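Carbohydrate kinase, FGGY (Novosphingobium aromaticivorans, PDB 3H6E) probably phosphorylates a carbohydrate substrate as an FGGY-type kinase with an actin-like ATPase fold. Local coordinates at residues T8-V20 with W23-S37. Numbering follows the deposited sequence.
Sequences TIVIDLGKTLSKV and WDLDGRMLDRQVRPS
Thr-8 meets Trp-23 where strand 9-13 begins: its carbonyl O takes a nearly straight bond from Trp-23 N (3.1 Å, 173° at the hydrogen), while its OG1 gives a weak one back to Trp-23 O. Two residues on, Val-10 lays CG2 obliquely against the indole, 4.1 Å from Trp-23 NE1, whose proton goes to Ser-21. Past the turn that follows strand 9-13, Thr-16 O receives Ser-37 N from above its carbonyl plane, and Leu-17 rests its CD2 on Pro-36 CA at 3.9 Å.

Ser-18 grips Arg-35 O twice, through its backbone N and through OG (2.8 Å), the hydroxyl lying in the carbonyl plane. With chi1 at 50°, OG sits between its own N and carbonyl carbon, from where it reaches the same oxygen as the amide. Replacing Ser-18 by an alanine removes OG, and Arg-35 O would probably keep from this residue just the longer amide bond, which comes from above the carbonyl plane.

The extended Lys-19 side chain runs to Arg-32 of the next strand, its CD in plane at the guanidinium edge, 3.7 Å from Arg-32 NE. Lys-19 NZ comes within 3.4 Å of Arg-32 NH2, two like charges probably eased by a long, weak ion pair from Arg-32 to Asp-424. Val-20 closes the register with Gln-33 through two backbone bonds, Val-20 N to Gln-33 O and Gln-33 N to Val-20 O, both 2.8 Å.

Strand 29-36 is thus the outer strand, next to 17-23 and then 9-13, the antiparallel 3-2-1 half of the central sheet in the actin-like ATPase fold, which strands 71-76 and 226-232 continue in parallel. Helix 50-63 packs against Val-20 and Arg-35, its Asp-52 salt-bridging Arg-35.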
# COMPACT_ATOMS: atom_id res chain seq x y z
N THR A 8 -8.14 4.10 -22.93
CA THR A 8 -8.25 3.58 -21.56
C THR A 8 -8.14 4.69 -20.51
O THR A 8 -7.47 5.70 -20.71
CB THR A 8 -7.18 2.52 -21.29
OG1 THR A 8 -5.90 3.04 -21.68
CG2 THR A 8 -7.47 1.27 -22.10
N ILE A 9 -8.83 4.49 -19.39
CA ILE A 9 -8.88 5.50 -18.34
C ILE A 9 -8.80 4.87 -16.95
O ILE A 9 -9.57 3.96 -16.61
CB ILE A 9 -10.17 6.34 -18.43
CG1 ILE A 9 -10.22 7.09 -19.76
CG2 ILE A 9 -10.26 7.29 -17.25
CD1 ILE A 9 -11.58 7.69 -20.08
N VAL A 10 -7.88 5.37 -16.14
CA VAL A 10 -7.72 4.89 -14.78
C VAL A 10 -8.19 5.94 -13.78
O VAL A 10 -7.76 7.09 -13.82
CB VAL A 10 -6.26 4.53 -14.47
CG1 VAL A 10 -6.16 3.86 -13.11
CG2 VAL A 10 -5.68 3.64 -15.56
N ILE A 11 -9.09 5.54 -12.88
CA ILE A 11 -9.52 6.41 -11.79
C ILE A 11 -8.90 5.97 -10.48
O ILE A 11 -9.21 4.89 -9.97
CB ILE A 11 -11.05 6.45 -11.67
CG1 ILE A 11 -11.65 5.13 -12.16
CG2 ILE A 11 -11.63 7.59 -12.48
CD1 ILE A 11 -13.14 5.21 -12.46
N ASP A 12 -7.99 6.78 -9.95
CA ASP A 12 -7.27 6.44 -8.73
C ASP A 12 -7.69 7.34 -7.58
O ASP A 12 -7.08 8.38 -7.34
CB ASP A 12 -5.76 6.54 -8.94
CG ASP A 12 -4.98 5.91 -7.81
OD1 ASP A 12 -5.53 5.79 -6.70
OD2 ASP A 12 -3.81 5.54 -8.03
N LEU A 13 -8.74 6.93 -6.88
CA LEU A 13 -9.28 7.71 -5.78
C LEU A 13 -8.64 7.32 -4.46
O LEU A 13 -9.24 6.65 -3.62
CB LEU A 13 -10.80 7.53 -5.76
CG LEU A 13 -11.33 7.80 -7.18
CD1 LEU A 13 -12.61 7.05 -7.47
CD2 LEU A 13 -11.48 9.29 -7.43
N GLY A 14 -7.39 7.74 -4.29
CA GLY A 14 -6.63 7.43 -3.10
C GLY A 14 -7.09 8.23 -1.89
O GLY A 14 -8.12 8.89 -1.93
N LYS A 15 -6.30 8.18 -0.82
CA LYS A 15 -6.70 8.80 0.43
C LYS A 15 -6.44 10.31 0.45
O LYS A 15 -7.27 11.07 0.94
CB LYS A 15 -6.02 8.12 1.62
CG LYS A 15 -6.65 8.47 2.96
CD LYS A 15 -8.17 8.47 2.86
CE LYS A 15 -8.81 8.49 4.24
NZ LYS A 15 -8.29 9.60 5.09
N THR A 16 -5.30 10.73 -0.08
CA THR A 16 -4.95 12.15 -0.09
C THR A 16 -5.08 12.77 -1.48
O THR A 16 -5.33 13.97 -1.61
CB THR A 16 -3.53 12.40 0.47
OG1 THR A 16 -2.55 11.94 -0.47
CG2 THR A 16 -3.34 11.66 1.79
N LEU A 17 -4.92 11.96 -2.52
CA LEU A 17 -5.03 12.46 -3.89
C LEU A 17 -5.91 11.57 -4.75
O LEU A 17 -5.77 10.35 -4.75
CB LEU A 17 -3.64 12.59 -4.53
CG LEU A 17 -2.75 13.73 -4.02
CD1 LEU A 17 -1.41 13.73 -4.74
CD2 LEU A 17 -3.45 15.07 -4.17
N SER A 18 -6.82 12.20 -5.49
CA SER A 18 -7.62 11.50 -6.49
C SER A 18 -7.16 11.89 -7.89
O SER A 18 -7.11 13.07 -8.23
CB SER A 18 -9.11 11.79 -6.30
OG SER A 18 -9.36 13.18 -6.19
N LYS A 19 -6.79 10.89 -8.68
CA LYS A 19 -6.22 11.12 -10.00
C LYS A 19 -6.99 10.39 -11.08
O LYS A 19 -7.25 9.19 -10.98
CB LYS A 19 -4.76 10.66 -10.02
CG LYS A 19 -3.99 10.93 -8.74
CD LYS A 19 -2.51 10.61 -8.90
CE LYS A 19 -1.69 11.15 -7.73
NZ LYS A 19 -0.22 11.04 -7.97
N VAL A 20 -7.36 11.12 -12.13
CA VAL A 20 -7.93 10.50 -13.32
C VAL A 20 -6.92 10.62 -14.46
O VAL A 20 -6.34 11.68 -14.67
CB VAL A 20 -9.26 11.15 -13.72
CG1 VAL A 20 -9.84 10.44 -14.94
CG2 VAL A 20 -10.24 11.11 -12.55
N TRP A 23 -4.64 7.01 -20.95
CA TRP A 23 -3.48 6.32 -21.50
C TRP A 23 -3.73 5.78 -22.90
O TRP A 23 -4.88 5.64 -23.32
CB TRP A 23 -3.06 5.17 -20.58
CG TRP A 23 -2.76 5.60 -19.17
CD1 TRP A 23 -3.65 6.10 -18.26
CD2 TRP A 23 -1.49 5.57 -18.52
NE1 TRP A 23 -3.00 6.38 -17.08
CE2 TRP A 23 -1.67 6.06 -17.21
CE3 TRP A 23 -0.20 5.17 -18.92
CZ2 TRP A 23 -0.63 6.17 -16.30
CZ3 TRP A 23 0.83 5.28 -18.01
CH2 TRP A 23 0.61 5.78 -16.72
N ASP A 24 -2.66 5.47 -23.62
CA ASP A 24 -2.78 4.85 -24.94
C ASP A 24 -2.43 3.36 -24.87
O ASP A 24 -1.88 2.89 -23.88
CB ASP A 24 -1.92 5.58 -25.98
CG ASP A 24 -0.43 5.52 -25.66
OD1 ASP A 24 0.03 4.52 -25.08
OD2 ASP A 24 0.28 6.49 -26.01
N LEU A 25 -2.76 2.64 -25.94
CA LEU A 25 -2.63 1.19 -25.97
C LEU A 25 -1.18 0.73 -25.85
O LEU A 25 -0.91 -0.47 -25.77
CB LEU A 25 -3.25 0.64 -27.25
CG LEU A 25 -4.56 1.33 -27.65
CD1 LEU A 25 -4.80 1.21 -29.15
CD2 LEU A 25 -5.74 0.78 -26.85
N ASP A 26 -0.25 1.68 -25.84
CA ASP A 26 1.17 1.36 -25.65
C ASP A 26 1.62 1.64 -24.22
O ASP A 26 2.79 1.50 -23.88
CB ASP A 26 2.04 2.11 -26.65
CG ASP A 26 2.06 1.45 -28.02
OD1 ASP A 26 1.67 0.26 -28.11
OD2 ASP A 26 2.48 2.10 -29.00
N GLY A 27 0.67 2.04 -23.38
CA GLY A 27 0.94 2.27 -21.97
C GLY A 27 1.72 3.54 -21.70
O GLY A 27 2.62 3.56 -20.86
N ARG A 28 1.38 4.61 -22.42
CA ARG A 28 1.96 5.92 -22.16
C ARG A 28 0.85 6.89 -21.80
O ARG A 28 -0.21 6.89 -22.41
CB ARG A 28 2.74 6.43 -23.38
CG ARG A 28 3.45 7.77 -23.16
CD ARG A 28 4.70 7.62 -22.29
NE ARG A 28 5.54 8.82 -22.36
CZ ARG A 28 6.69 8.98 -21.70
NH1 ARG A 28 7.14 8.02 -20.91
NH2 ARG A 28 7.38 10.11 -21.84
N MSE A 29 1.11 7.72 -20.80
CA MSE A 29 0.10 8.61 -20.26
C MSE A 29 -0.11 9.84 -21.14
O MSE A 29 0.82 10.59 -21.40
CB MSE A 29 0.49 9.06 -18.85
CG MSE A 29 -0.62 9.68 -18.05
SE MSE A 29 0.03 10.22 -16.30
CE MSE A 29 -1.55 9.81 -15.26
N LEU A 30 -1.35 10.04 -21.57
CA LEU A 30 -1.69 11.15 -22.45
C LEU A 30 -2.12 12.38 -21.67
O LEU A 30 -1.95 13.51 -22.12
CB LEU A 30 -2.79 10.74 -23.42
CG LEU A 30 -2.57 9.41 -24.14
CD1 LEU A 30 -3.76 9.05 -25.02
CD2 LEU A 30 -1.28 9.44 -24.95
N ASP A 31 -2.70 12.15 -20.49
CA ASP A 31 -3.21 13.25 -19.67
C ASP A 31 -3.48 12.78 -18.25
O ASP A 31 -3.69 11.59 -18.00
CB ASP A 31 -4.49 13.82 -20.29
CG ASP A 31 -4.86 15.17 -19.71
OD1 ASP A 31 -3.96 16.04 -19.62
OD2 ASP A 31 -6.04 15.37 -19.36
N ARG A 32 -3.48 13.73 -17.32
CA ARG A 32 -3.75 13.43 -15.92
C ARG A 32 -4.44 14.61 -15.25
O ARG A 32 -4.05 15.76 -15.45
CB ARG A 32 -2.45 13.09 -15.19
CG ARG A 32 -2.58 12.89 -13.69
CD ARG A 32 -1.38 12.15 -13.13
NE ARG A 32 -1.09 12.49 -11.75
CZ ARG A 32 -0.22 13.43 -11.39
NH1 ARG A 32 0.44 14.11 -12.31
NH2 ARG A 32 -0.02 13.69 -10.10
N GLN A 33 -5.46 14.31 -14.47
CA GLN A 33 -6.19 15.33 -13.72
C GLN A 33 -6.22 14.95 -12.25
O GLN A 33 -6.65 13.85 -11.90
CB GLN A 33 -7.61 15.49 -14.27
CG GLN A 33 -7.68 16.13 -15.64
CD GLN A 33 -7.55 17.64 -15.58
OE1 GLN A 33 -8.34 18.31 -14.90
NE2 GLN A 33 -6.57 18.19 -16.29
N VAL A 34 -5.74 15.85 -11.39
CA VAL A 34 -5.66 15.56 -9.97
C VAL A 34 -6.50 16.53 -9.14
O VAL A 34 -7.09 17.47 -9.67
CB VAL A 34 -4.22 15.58 -9.47
CG1 VAL A 34 -3.30 14.90 -10.48
CG2 VAL A 34 -3.77 17.02 -9.21
N ARG A 35 -6.54 16.29 -7.83
CA ARG A 35 -7.42 17.02 -6.94
C ARG A 35 -7.36 16.42 -5.54
O ARG A 35 -7.72 15.26 -5.34
CB ARG A 35 -8.86 16.94 -7.45
CG ARG A 35 -9.90 17.43 -6.48
CD ARG A 35 -11.18 16.63 -6.64
NE ARG A 35 -12.36 17.42 -6.34
CZ ARG A 35 -13.53 16.91 -5.96
NH1 ARG A 35 -13.66 15.60 -5.82
NH2 ARG A 35 -14.55 17.71 -5.72
N PRO A 36 -6.89 17.21 -4.56
CA PRO A 36 -6.81 16.71 -3.19
C PRO A 36 -8.16 16.21 -2.71
O PRO A 36 -9.19 16.70 -3.18
CB PRO A 36 -6.38 17.94 -2.38
CG PRO A 36 -5.73 18.84 -3.38
CD PRO A 36 -6.46 18.61 -4.67
N SER A 37 -8.17 15.24 -1.80
CA SER A 37 -9.41 14.69 -1.27
C SER A 37 -9.75 15.33 0.07
O SER A 37 -9.12 15.02 1.08
CB SER A 37 -9.29 13.18 -1.11
OG SER A 37 -8.51 12.61 -2.15